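Local atomic coordinates of trichothecene 3-O-acetyltransferase (Gibberella zeae, PDB entry 2RKV), a protein that transfers an acetyl group from acetyl-coenzyme A to the 3-hydroxyl of trichothecene mycotoxins such as T-2 and deoxynivalenol, as a member of the BAHD acyltransferase superfamily. Residues I5-L10 against S73-F78; S266-K271 against E325-T330; V39-Q44 against F390-G395. All coordinates share one frame; numbering follows the deposited sequence.

Contact 1 of 3, residues I5-L10 against S73-F78; sequences IQLDTL and SFIVPF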
ATOM      1  N   ILE A   5       2.443  -6.139  22.511  1.00 10.66           N
ATOM      2  CA  ILE A   5       3.460  -6.316  21.490  1.00 10.52           C
ATOM      3  C   ILE A   5       3.869  -4.945  20.981  1.00 10.09           C
ATOM      4  O   ILE A   5       3.087  -4.271  20.309  1.00  9.89           O
ATOM      5  CB  ILE A   5       2.933  -7.197  20.321  1.00 10.55           C
ATOM      6  CG1 ILE A   5       2.418  -8.545  20.861  1.00 11.48           C
ATOM      7  CG2 ILE A   5       4.002  -7.366  19.236  1.00 10.69           C
ATOM      8  CD1 ILE A   5       1.696  -9.421  19.819  1.00 11.39           C
ATOM      9  N   GLN A   6       5.092  -4.537  21.306  1.00  9.66           N
ATOM     10  CA  GLN A   6       5.592  -3.248  20.820  1.00 10.00           C
ATOM     11  C   GLN A   6       5.602  -3.251  19.292  1.00  9.87           C
ATOM     12  O   GLN A   6       6.012  -4.234  18.673  1.00  9.33           O
ATOM     13  CB  GLN A   6       6.990  -2.979  21.361  1.00  9.98           C
ATOM     14  CG  GLN A   6       7.463  -1.546  21.127  1.00 12.01           C
ATOM     15  CD  GLN A   6       8.709  -1.192  21.905  1.00 14.32           C
ATOM     16  OE1 GLN A   6       9.633  -0.574  21.369  1.00 16.59           O
ATOM     17  NE2 GLN A   6       8.754  -1.587  23.171  1.00 12.73           N
ATOM     18  N   LEU A   7       5.131  -2.162  18.679  1.00 10.21           N
ATOM     19  CA  LEU A   7       5.181  -2.055  17.223  1.00 10.55           C
ATOM     20  C   LEU A   7       6.619  -2.087  16.740  1.00 10.34           C
ATOM     21  O   LEU A   7       7.542  -1.749  17.487  1.00 10.28           O
ATOM     22  CB  LEU A   7       4.537  -0.748  16.751  1.00 10.47           C
ATOM     23  CG  LEU A   7       3.032  -0.531  16.932  1.00 13.61           C
ATOM     24  CD1 LEU A   7       2.545   0.477  15.898  1.00 13.91           C
ATOM     25  CD2 LEU A   7       2.249  -1.803  16.828  1.00 13.70           C
ATOM     26  N   ASP A   8       6.796  -2.474  15.471  1.00 10.09           N
ATOM     27  CA  ASP A   8       8.073  -2.268  14.794  1.00  9.72           C
ATOM     28  C   ASP A   8       8.513  -0.836  15.047  1.00 10.09           C
ATOM     29  O   ASP A   8       7.682   0.076  15.073  1.00 10.07           O
ATOM     30  CB  ASP A   8       7.903  -2.456  13.282  1.00  9.69           C
ATOM     31  CG  ASP A   8       7.607  -3.890  12.908  1.00  9.85           C
ATOM     32  OD1 ASP A   8       8.559  -4.695  12.864  1.00 10.38           O
ATOM     33  OD2 ASP A   8       6.430  -4.189  12.624  1.00  9.76           O
ATOM     34  N   THR A   9       9.815  -0.635  15.223  1.00 10.10           N
ATOM     35  CA  THR A   9      10.325   0.732  15.382  1.00 10.69           C
ATOM     36  C   THR A   9       9.935   1.610  14.186  1.00 10.54           C
ATOM     37  O   THR A   9       9.540   2.767  14.361  1.00 10.87           O
ATOM     38  CB  THR A   9      11.834   0.734  15.666  1.00 10.63           C
ATOM     39  OG1 THR A   9      12.065  -0.015  16.871  1.00 12.29           O
ATOM     40  CG2 THR A   9      12.349   2.168  15.856  1.00 10.77           C
ATOM     41  N   LEU A  10       9.999   1.039  12.986  1.00 11.09           N
ATOM     42  CA  LEU A  10       9.587   1.738  11.771  1.00 11.16           C
ATOM     43  C   LEU A  10       8.099   2.088  11.801  1.00 11.61           C
ATOM     44  O   LEU A  10       7.680   3.081  11.191  1.00 12.07           O
ATOM     45  CB  LEU A  10       9.913   0.899  10.531  1.00 11.22           C
ATOM     46  CG  LEU A  10      11.396   0.636  10.257  1.00 11.96           C
ATOM     47  CD1 LEU A  10      11.537  -0.393   9.133  1.00 12.41           C
ATOM     48  CD2 LEU A  10      12.111   1.937   9.907  1.00 13.05           C
ATOM     49  N   SER A  73       3.909   2.901  20.770  1.00 12.03           N
ATOM     50  CA  SER A  73       2.670   2.149  20.557  1.00 11.35           C
ATOM     51  C   SER A  73       2.886   0.645  20.625  1.00 10.83           C
ATOM     52  O   SER A  73       3.955   0.136  20.266  1.00 10.76           O
ATOM     53  CB  SER A  73       2.021   2.525  19.224  1.00 11.88           C
ATOM     54  OG  SER A  73       1.508   3.847  19.282  1.00 11.91           O
ATOM     55  N   PHE A  74       1.838  -0.038  21.076  1.00 10.28           N
ATOM     56  CA  PHE A  74       1.850  -1.476  21.319  1.00 10.38           C
ATOM     57  C   PHE A  74       0.544  -2.047  20.774  1.00 10.10           C
ATOM     58  O   PHE A  74      -0.483  -1.364  20.780  1.00 10.82           O
ATOM     59  CB  PHE A  74       1.908  -1.775  22.826  1.00 10.07           C
ATOM     60  CG  PHE A  74       3.174  -1.307  23.510  1.00 10.48           C
ATOM     61  CD1 PHE A  74       3.334   0.027  23.888  1.00 10.92           C
ATOM     62  CD2 PHE A  74       4.194  -2.211  23.805  1.00 10.78           C
ATOM     63  CE1 PHE A  74       4.517   0.461  24.525  1.00 11.57           C
ATOM     64  CE2 PHE A  74       5.374  -1.788  24.441  1.00 11.48           C
ATOM     65  CZ  PHE A  74       5.530  -0.445  24.800  1.00 12.09           C
ATOM     66  N   ILE A  75       0.583  -3.298  20.325  1.00  9.62           N
ATOM     67  CA  ILE A  75      -0.646  -4.058  20.070  1.00  9.61           C
ATOM     68  C   ILE A  75      -1.084  -4.679  21.394  1.00  9.74           C
ATOM     69  O   ILE A  75      -0.333  -5.431  22.025  1.00  9.50           O
ATOM     70  CB  ILE A  75      -0.454  -5.164  19.001  1.00 10.08           C
ATOM     71  CG1 ILE A  75      -0.086  -4.531  17.650  1.00 10.13           C
ATOM     72  CG2 ILE A  75      -1.725  -6.010  18.871  1.00  9.92           C
ATOM     73  CD1 ILE A  75       0.467  -5.518  16.613  1.00 10.58           C
ATOM     74  N   VAL A  76      -2.297  -4.345  21.811  1.00  9.55           N
ATOM     75  CA  VAL A  76      -2.830  -4.793  23.099  1.00  9.90           C
ATOM     76  C   VAL A  76      -4.262  -5.303  22.900  1.00 10.32           C
ATOM     77  O   VAL A  76      -4.870  -5.051  21.871  1.00 10.57           O
ATOM     78  CB  VAL A  76      -2.776  -3.654  24.163  1.00  9.91           C
ATOM     79  CG1 VAL A  76      -1.337  -3.262  24.440  1.00  9.64           C
ATOM     80  CG2 VAL A  76      -3.582  -2.429  23.711  1.00 10.63           C
ATOM     81  N   PRO A  77      -4.800  -6.052  23.875  1.00 10.50           N
ATOM     82  CA  PRO A  77      -6.151  -6.583  23.677  1.00 10.77           C
ATOM     83  C   PRO A  77      -7.215  -5.512  23.386  1.00 11.14           C
ATOM     84  O   PRO A  77      -7.077  -4.351  23.790  1.00 10.74           O
ATOM     85  CB  PRO A  77      -6.437  -7.319  24.990  1.00 11.06           C
ATOM     86  CG  PRO A  77      -5.074  -7.686  25.516  1.00 11.16           C
ATOM     87  CD  PRO A  77      -4.212  -6.493  25.155  1.00 10.84           C
ATOM     88  N   PHE A  78      -8.246  -5.917  22.654  1.00 11.60           N
ATOM     89  CA  PHE A  78      -9.333  -5.017  22.271  1.00 12.49           C
ATOM     90  C   PHE A  78     -10.649  -5.782  22.360  1.00 13.15           C
ATOM     91  O   PHE A  78     -11.368  -5.649  23.352  1.00 14.06           O
ATOM     92  CB  PHE A  78      -9.087  -4.438  20.876  1.00 12.55           C
ATOM     93  CG  PHE A  78     -10.166  -3.496  20.396  1.00 13.29           C
ATOM     94  CD1 PHE A  78     -10.700  -3.638  19.120  1.00 13.98           C
ATOM     95  CD2 PHE A  78     -10.639  -2.472  21.215  1.00 15.03           C
ATOM     96  CE1 PHE A  78     -11.693  -2.774  18.656  1.00 14.45           C
ATOM     97  CE2 PHE A  78     -11.643  -1.598  20.762  1.00 15.42           C
ATOM     98  CZ  PHE A  78     -12.164  -1.749  19.481  1.00 14.39           C
TER
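I5, I75 and L7 bury the most surface in this short antiparallel pairing. I5 and I75 form a hydrogen-bonded pair: I5 N donates to I75 O at 2.9 Å, and I75 N returns a bond to I5 O at 2.7 Å. Their side chains leave the same face of the sheet and meet at their branch points, CB to CB 4.2 Å. L7, already past the strand, still follows the register through a nearly straight bond from L7 N to S73 O (3.0 Å, 178° at the hydrogen). With CG anti to the carbonyl carbon (chi1 -67°), the L7 side chain lies against strand 72-76, and its two methyls divide the work: CD2 lies 3.7 Å from I75 CG1, where the two chains cross at about a right angle, while CD1 rests 3.9 Å from S73 CB. On the other face, the F74 ring crosses the Q6 side chain at a slant, CD2 3.5 Å from Q6 CA, and K4 adds a cation-pi contact to the same ring. Strand 5-6 is an edge of a three-stranded antiparallel sheet in which 72-76 is the middle strand, bonded on its far side to 59-63. Past strand 5-6, T9 and L10 touch helix 340-356.

Contact 2 of 3, residues S266-K271 against E325-T330; sequences SAFIWK and ESLGAT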
ATOM      1  N   SER A 266       7.139   1.820 -13.365  1.00 10.21           N
ATOM      2  CA  SER A 266       7.436   2.926 -12.461  1.00 10.26           C
ATOM      3  C   SER A 266       8.139   4.067 -13.227  1.00 10.52           C
ATOM      4  O   SER A 266       7.762   5.240 -13.090  1.00 10.69           O
ATOM      5  CB  SER A 266       8.273   2.447 -11.273  1.00 10.35           C
ATOM      6  OG  SER A 266       7.575   1.444 -10.532  1.00 10.37           O
ATOM      7  N   ALA A 267       9.128   3.705 -14.042  1.00 10.82           N
ATOM      8  CA  ALA A 267       9.889   4.684 -14.833  1.00 11.37           C
ATOM      9  C   ALA A 267       9.003   5.404 -15.853  1.00 11.72           C
ATOM     10  O   ALA A 267       9.119   6.626 -16.040  1.00 12.14           O
ATOM     11  CB  ALA A 267      11.047   3.998 -15.540  1.00 11.41           C
ATOM     12  N   PHE A 268       8.127   4.639 -16.503  1.00 11.42           N
ATOM     13  CA  PHE A 268       7.221   5.161 -17.521  1.00 11.95           C
ATOM     14  C   PHE A 268       6.273   6.192 -16.910  1.00 12.39           C
ATOM     15  O   PHE A 268       5.962   7.219 -17.520  1.00 12.49           O
ATOM     16  CB  PHE A 268       6.443   4.001 -18.161  1.00 12.05           C
ATOM     17  CG  PHE A 268       5.477   4.423 -19.226  1.00 12.08           C
ATOM     18  CD1 PHE A 268       5.932   4.849 -20.474  1.00 13.29           C
ATOM     19  CD2 PHE A 268       4.101   4.380 -18.987  1.00 12.94           C
ATOM     20  CE1 PHE A 268       5.024   5.235 -21.468  1.00 13.83           C
ATOM     21  CE2 PHE A 268       3.187   4.759 -19.972  1.00 12.65           C
ATOM     22  CZ  PHE A 268       3.653   5.196 -21.214  1.00 13.15           C
ATOM     23  N   ILE A 269       5.828   5.922 -15.689  1.00 11.91           N
ATOM     24  CA  ILE A 269       4.945   6.852 -14.988  1.00 12.30           C
ATOM     25  C   ILE A 269       5.672   8.145 -14.602  1.00 12.34           C
ATOM     26  O   ILE A 269       5.131   9.243 -14.802  1.00 12.45           O
ATOM     27  CB  ILE A 269       4.252   6.171 -13.777  1.00 12.00           C
ATOM     28  CG1 ILE A 269       3.226   5.152 -14.288  1.00 13.02           C
ATOM     29  CG2 ILE A 269       3.561   7.201 -12.903  1.00 13.58           C
ATOM     30  CD1 ILE A 269       2.717   4.184 -13.213  1.00 12.26           C
ATOM     31  N   TRP A 270       6.893   8.018 -14.075  1.00 11.98           N
ATOM     32  CA  TRP A 270       7.697   9.187 -13.707  1.00 11.94           C
ATOM     33  C   TRP A 270       7.947  10.049 -14.943  1.00 12.18           C
ATOM     34  O   TRP A 270       7.787  11.275 -14.901  1.00 12.20           O
ATOM     35  CB  TRP A 270       9.026   8.757 -13.081  1.00 11.57           C
ATOM     36  CG  TRP A 270       9.787   9.853 -12.370  1.00 11.66           C
ATOM     37  CD1 TRP A 270       9.339  11.110 -12.035  1.00 11.81           C
ATOM     38  CD2 TRP A 270      11.120   9.755 -11.856  1.00 11.42           C
ATOM     39  NE1 TRP A 270      10.327  11.798 -11.356  1.00 11.62           N
ATOM     40  CE2 TRP A 270      11.429  10.990 -11.236  1.00 10.97           C
ATOM     41  CE3 TRP A 270      12.092   8.740 -11.867  1.00 10.69           C
ATOM     42  CZ2 TRP A 270      12.675  11.238 -10.631  1.00 11.41           C
ATOM     43  CZ3 TRP A 270      13.324   8.985 -11.265  1.00 11.13           C
ATOM     44  CH2 TRP A 270      13.605  10.227 -10.659  1.00 11.80           C
ATOM     45  N   LYS A 271       8.294   9.391 -16.044  1.00 12.66           N
ATOM     46  CA  LYS A 271       8.562  10.084 -17.310  1.00 13.06           C
ATOM     47  C   LYS A 271       7.305  10.777 -17.847  1.00 13.50           C
ATOM     48  O   LYS A 271       7.356  11.954 -18.243  1.00 13.35           O
ATOM     49  CB  LYS A 271       9.120   9.094 -18.329  1.00 13.10           C
ATOM     50  CG  LYS A 271       9.480   9.711 -19.685  1.00 13.19           C
ATOM     51  CD  LYS A 271      10.111   8.674 -20.614  1.00 13.02           C
ATOM     52  CE  LYS A 271      11.325   7.962 -19.988  1.00 13.28           C
ATOM     53  NZ  LYS A 271      12.406   8.857 -19.463  1.00 12.66           N
ATOM     54  N   GLU A 325      15.011  11.808 -21.185  1.00 16.05           N
ATOM     55  CA  GLU A 325      15.913  10.658 -21.244  1.00 15.63           C
ATOM     56  C   GLU A 325      15.164   9.383 -21.662  1.00 15.02           C
ATOM     57  O   GLU A 325      13.927   9.367 -21.674  1.00 15.00           O
ATOM     58  CB  GLU A 325      16.642  10.477 -19.913  1.00 15.69           C
ATOM     59  CG  GLU A 325      15.754   9.956 -18.782  1.00 15.22           C
ATOM     60  CD  GLU A 325      16.482   9.835 -17.453  1.00 15.84           C
ATOM     61  OE1 GLU A 325      17.656  10.264 -17.348  1.00 15.71           O
ATOM     62  OE2 GLU A 325      15.865   9.308 -16.500  1.00 15.30           O
ATOM     63  N   SER A 326      15.905   8.328 -22.020  1.00 14.44           N
ATOM     64  CA  SER A 326      15.290   7.062 -22.433  1.00 13.78           C
ATOM     65  C   SER A 326      14.539   6.406 -21.273  1.00 13.09           C
ATOM     66  O   SER A 326      14.774   6.742 -20.108  1.00 13.09           O
ATOM     67  CB  SER A 326      16.348   6.085 -22.947  1.00 14.02           C
ATOM     68  OG  SER A 326      17.207   5.675 -21.897  1.00 13.34           O
ATOM     69  N   LEU A 327      13.650   5.468 -21.596  1.00 12.43           N
ATOM     70  CA  LEU A 327      12.939   4.721 -20.550  1.00 11.95           C
ATOM     71  C   LEU A 327      13.919   3.924 -19.694  1.00 11.42           C
ATOM     72  O   LEU A 327      13.787   3.869 -18.467  1.00 11.42           O
ATOM     73  CB  LEU A 327      11.882   3.786 -21.143  1.00 12.16           C
ATOM     74  CG  LEU A 327      10.937   3.143 -20.111  1.00 11.80           C
ATOM     75  CD1 LEU A 327      10.212   4.209 -19.285  1.00 14.51           C
ATOM     76  CD2 LEU A 327       9.945   2.179 -20.771  1.00 11.58           C
ATOM     77  N   GLY A 328      14.901   3.309 -20.352  1.00 10.97           N
ATOM     78  CA  GLY A 328      15.945   2.556 -19.673  1.00 11.18           C
ATOM     79  C   GLY A 328      16.797   3.390 -18.736  1.00 11.40           C
ATOM     80  O   GLY A 328      17.190   2.916 -17.670  1.00 11.67           O
ATOM     81  N   ALA A 329      17.098   4.632 -19.132  1.00 11.26           N
ATOM     82  CA  ALA A 329      17.828   5.550 -18.261  1.00 11.53           C
ATOM     83  C   ALA A 329      17.045   5.772 -16.964  1.00 11.54           C
ATOM     84  O   ALA A 329      17.617   5.732 -15.881  1.00 12.11           O
ATOM     85  CB  ALA A 329      18.095   6.884 -18.964  1.00 11.97           C
ATOM     86  N   THR A 330      15.729   5.960 -17.088  1.00 11.33           N
ATOM     87  CA  THR A 330      14.886   6.228 -15.917  1.00 11.49           C
ATOM     88  C   THR A 330      14.743   4.967 -15.059  1.00 11.43           C
ATOM     89  O   THR A 330      14.842   5.026 -13.823  1.00 11.52           O
ATOM     90  CB  THR A 330      13.514   6.775 -16.323  1.00 11.64           C
ATOM     91  OG1 THR A 330      13.690   7.876 -17.233  1.00 11.77           O
ATOM     92  CG2 THR A 330      12.767   7.252 -15.094  1.00 11.60           C
TER
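K271 reaches from its helix to the residues just before helix 327-335 and to the first turn of that helix, meeting the T330 hydroxyl and two backbone carbonyls there. S326 is the N-cap of helix 327-335, its OG accepting from A329 N, and that N-terminal end packs on helix 261-277, which presents A267, W270 and K271 toward it. The lysine leaves its helix extended, CG anti to the backbone N (chi1 -178°), then bends at chi3 and chi4, which brings NZ to E325 O at 2.7 Å. That donor stands above the carbonyl plane, 56° out of it. NZ also donates to T330 OG1 at 2.8 Å and more weakly to S326 O, and I322 O is a further acceptor; all four of these acceptors are neutral oxygens. Carboxylate E325 OE2 lies 4.6 Å from NZ, beyond a salt bridge, and forms a salt bridge with R333; its charge probably still helps stabilise the lysine.

The apolar side chains close the interface beside this polar knot. T330 CG2, anti to its backbone N, fits between A267 CB and the indole of W270, 3.6 Å from W270 CE3; the indole NH is taken by T287. L327 turns its CD1 over the A267-F268 backbone, 3.5 Å from F268 N, and lies at the edge of the F268 ring, near its plane. Helix 238-249 packs against L327 and F268 as well. T330 OG1, while accepting from the lysine, donates its own proton to E325 OE2 at 2.7 Å, meeting the carboxylate on its anti side and 15° out of its plane.

Contact 3 of 3, residues V39-Q44 against F390-G395; sequences VSTFEQ and FGLGLG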
ATOM      1  N   VAL A  39     -21.423 -15.293   5.250  1.00 10.03           N
ATOM      2  CA  VAL A  39     -21.199 -14.578   6.486  1.00 10.51           C
ATOM      3  C   VAL A  39     -20.776 -15.519   7.613  1.00 11.05           C
ATOM      4  O   VAL A  39     -19.820 -15.219   8.337  1.00 11.67           O
ATOM      5  CB  VAL A  39     -22.449 -13.750   6.883  1.00 10.54           C
ATOM      6  CG1 VAL A  39     -22.261 -13.100   8.253  1.00 10.75           C
ATOM      7  CG2 VAL A  39     -22.730 -12.705   5.811  1.00 10.48           C
ATOM      8  N   SER A  40     -21.474 -16.643   7.772  1.00 11.02           N
ATOM      9  CA  SER A  40     -21.120 -17.568   8.863  1.00 11.65           C
ATOM     10  C   SER A  40     -19.730 -18.201   8.663  1.00 11.65           C
ATOM     11  O   SER A  40     -18.971 -18.363   9.621  1.00 10.95           O
ATOM     12  CB  SER A  40     -22.202 -18.629   9.073  1.00 12.53           C
ATOM     13  OG  SER A  40     -22.408 -19.371   7.903  1.00 14.57           O
ATOM     14  N   THR A  41     -19.391 -18.539   7.422  1.00 11.43           N
ATOM     15  CA  THR A  41     -18.052 -19.058   7.113  1.00 11.84           C
ATOM     16  C   THR A  41     -16.994 -18.026   7.474  1.00 11.65           C
ATOM     17  O   THR A  41     -15.984 -18.350   8.104  1.00 11.41           O
ATOM     18  CB  THR A  41     -17.921 -19.454   5.632  1.00 11.59           C
ATOM     19  OG1 THR A  41     -18.735 -20.612   5.397  1.00 12.55           O
ATOM     20  CG2 THR A  41     -16.444 -19.760   5.262  1.00 12.50           C
ATOM     21  N   PHE A  42     -17.241 -16.779   7.095  1.00 11.38           N
ATOM     22  CA  PHE A  42     -16.295 -15.706   7.392  1.00 11.74           C
ATOM     23  C   PHE A  42     -16.153 -15.452   8.900  1.00 11.67           C
ATOM     24  O   PHE A  42     -15.038 -15.305   9.413  1.00 12.02           O
ATOM     25  CB  PHE A  42     -16.707 -14.439   6.647  1.00 12.31           C
ATOM     26  CG  PHE A  42     -15.586 -13.472   6.443  1.00 11.84           C
ATOM     27  CD1 PHE A  42     -15.513 -12.306   7.206  1.00 14.11           C
ATOM     28  CD2 PHE A  42     -14.606 -13.718   5.487  1.00 12.75           C
ATOM     29  CE1 PHE A  42     -14.474 -11.398   7.026  1.00 14.95           C
ATOM     30  CE2 PHE A  42     -13.566 -12.815   5.294  1.00 12.45           C
ATOM     31  CZ  PHE A  42     -13.502 -11.653   6.068  1.00 13.54           C
ATOM     32  N   GLU A  43     -17.273 -15.446   9.620  1.00 11.55           N
ATOM     33  CA  GLU A  43     -17.238 -15.213  11.063  1.00 12.10           C
ATOM     34  C   GLU A  43     -16.523 -16.345  11.794  1.00 11.86           C
ATOM     35  O   GLU A  43     -15.749 -16.101  12.726  1.00 12.03           O
ATOM     36  CB  GLU A  43     -18.647 -14.948  11.611  1.00 12.75           C
ATOM     37  CG  GLU A  43     -19.185 -13.607  11.105  0.50 13.53           C
ATOM     38  CD  GLU A  43     -20.261 -12.995  11.979  0.50 16.47           C
ATOM     39  OE1 GLU A  43     -21.388 -13.530  12.010  0.50 15.99           O
ATOM     40  OE2 GLU A  43     -19.983 -11.949  12.609  0.50 18.07           O
ATOM     41  N   GLN A  44     -16.765 -17.575  11.341  1.00 11.81           N
ATOM     42  CA  GLN A  44     -16.106 -18.740  11.920  0.50 11.76           C
ATOM     43  C   GLN A  44     -14.596 -18.695  11.650  1.00 11.54           C
ATOM     44  O   GLN A  44     -13.791 -19.062  12.517  1.00 11.45           O
ATOM     45  CB  GLN A  44     -16.755 -20.033  11.409  0.50 11.94           C
ATOM     46  CG  GLN A  44     -18.100 -20.327  12.077  0.50 13.39           C
ATOM     47  CD  GLN A  44     -19.087 -21.081  11.189  0.50 15.09           C
ATOM     48  OE1 GLN A  44     -18.729 -21.627  10.143  0.50 15.73           O
ATOM     49  NE2 GLN A  44     -20.348 -21.102  11.608  0.50 15.23           N
ATOM     50  N   PHE A 390     -11.231 -17.799   0.664  1.00  9.18           N
ATOM     51  CA  PHE A 390     -11.860 -17.759   1.998  1.00  9.46           C
ATOM     52  C   PHE A 390     -12.908 -18.852   2.262  1.00  9.44           C
ATOM     53  O   PHE A 390     -13.786 -18.673   3.107  1.00 10.48           O
ATOM     54  CB  PHE A 390     -12.453 -16.369   2.289  1.00  9.01           C
ATOM     55  CG  PHE A 390     -11.445 -15.260   2.210  1.00  9.56           C
ATOM     56  CD1 PHE A 390     -11.241 -14.583   1.007  1.00  8.63           C
ATOM     57  CD2 PHE A 390     -10.685 -14.914   3.324  1.00 10.00           C
ATOM     58  CE1 PHE A 390     -10.285 -13.559   0.918  1.00  9.70           C
ATOM     59  CE2 PHE A 390      -9.733 -13.898   3.257  1.00 10.37           C
ATOM     60  CZ  PHE A 390      -9.535 -13.218   2.046  1.00 10.42           C
ATOM     61  N   GLY A 391     -12.819 -19.973   1.545  1.00  9.63           N
ATOM     62  CA  GLY A 391     -13.792 -21.065   1.712  1.00  9.90           C
ATOM     63  C   GLY A 391     -15.225 -20.651   1.400  1.00 10.48           C
ATOM     64  O   GLY A 391     -16.184 -21.312   1.835  1.00 10.18           O
ATOM     65  N   LEU A 392     -15.385 -19.579   0.624  1.00 10.47           N
ATOM     66  CA  LEU A 392     -16.723 -19.035   0.364  1.00 10.90           C
ATOM     67  C   LEU A 392     -17.443 -19.737  -0.780  1.00 11.20           C
ATOM     68  O   LEU A 392     -18.643 -19.539  -0.960  1.00 11.58           O
ATOM     69  CB  LEU A 392     -16.667 -17.518   0.106  1.00 11.02           C
ATOM     70  CG  LEU A 392     -16.047 -16.650   1.200  1.00 11.55           C
ATOM     71  CD1 LEU A 392     -15.993 -15.181   0.765  1.00 11.85           C
ATOM     72  CD2 LEU A 392     -16.755 -16.825   2.552  1.00 11.61           C
ATOM     73  N   GLY A 393     -16.711 -20.542  -1.551  1.00 11.55           N
ATOM     74  CA  GLY A 393     -17.278 -21.259  -2.700  1.00 11.61           C
ATOM     75  C   GLY A 393     -17.604 -20.378  -3.898  1.00 11.86           C
ATOM     76  O   GLY A 393     -18.410 -20.756  -4.758  1.00 12.20           O
ATOM     77  N   LEU A 394     -16.967 -19.209  -3.966  1.00 11.39           N
ATOM     78  CA  LEU A 394     -17.263 -18.227  -5.016  1.00 10.99           C
ATOM     79  C   LEU A 394     -16.204 -18.202  -6.108  1.00 11.44           C
ATOM     80  O   LEU A 394     -16.360 -17.493  -7.102  1.00 11.44           O
ATOM     81  CB  LEU A 394     -17.402 -16.820  -4.422  1.00 11.26           C
ATOM     82  CG  LEU A 394     -18.411 -16.659  -3.276  1.00 10.61           C
ATOM     83  CD1 LEU A 394     -18.387 -15.240  -2.745  1.00 11.08           C
ATOM     84  CD2 LEU A 394     -19.806 -17.044  -3.776  1.00 10.71           C
ATOM     85  N   GLY A 395     -15.133 -18.972  -5.906  1.00 11.21           N
ATOM     86  CA  GLY A 395     -13.969 -18.944  -6.792  1.00 11.36           C
ATOM     87  C   GLY A 395     -12.999 -17.880  -6.312  1.00 11.19           C
ATOM     88  O   GLY A 395     -13.102 -17.396  -5.184  1.00 10.64           O
TER
HETATM   89  O   HOH W   1     -18.727 -21.236   2.849  1.00 15.51           O
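T41 and F42, on successive positions of one helix, meet the loop 390-395 in two different ways, through a methyl and through a ring. The van der Waals part begins at T41, whose CG2 is anti to the backbone N (chi1 -69° for OG1) and is thereby turned toward the loop. This methyl lies over two consecutive carbonyl oxygens, 3.6 Å from F390 O and 3.8 Å from G391 O, and its third neighbour is L392 CD2 at 4.0 Å. The backbone of G391, at positive phi, passes close to the helix here.

The aromatic contact is between ring atoms. F42 and F390 lie side by side and point the same way, both heading into the interior, and touch through F42 CE2 and F390 CD2 at 4.1 Å. F390 CD2 comes in at the edge of the F42 ring, near its plane. Both rings belong to an alpha/beta layer in which helix 35-52 and helix 161-176 cover the mixed sheet containing strands 137-144, 147-155 and 20-28, consistent with the CoA-dependent acyltransferase fold of the BAHD family. L171 of the second helix and L150 of the sheet touch both phenylalanines. The loop comes from far along the sequence, leading from strand 375-379 to strand 399-401, an outermost strand of this same sheet, so late residues complete a core begun by early ones.

Polar contact between the two segments runs through a water. It sits 2.6 Å from T41 OG1 and donates to G391 O at 2.7 Å, bridging the helix to the loop beside the methyl contact. T41 OG1 is also hydrogen-bonded to T37 O, one turn back in its own helix, and S172 OG of helix 161-176 holds F390 N.

The three contacts lie apart, and none touches another. Contacts 1 and 3 are nearer neighbours, with centres 29 Å apart and nearest atoms about 14 Å; their segments alternate along the chain, and of the two contact 3 alone brings in the late loop 390-395. Contact 2 lies across the chain's centre from both, its centre 39 Å from that of contact 1 and 43 Å from that of contact 3, and it is nested within the loop that contact 3 closes. Contacts 1 and 2 are near the ligand pockets but not in them: the L7 side chain is about 12 Å from T-2 toxin, and the A267 side chain about 11 Å from coenzyme A.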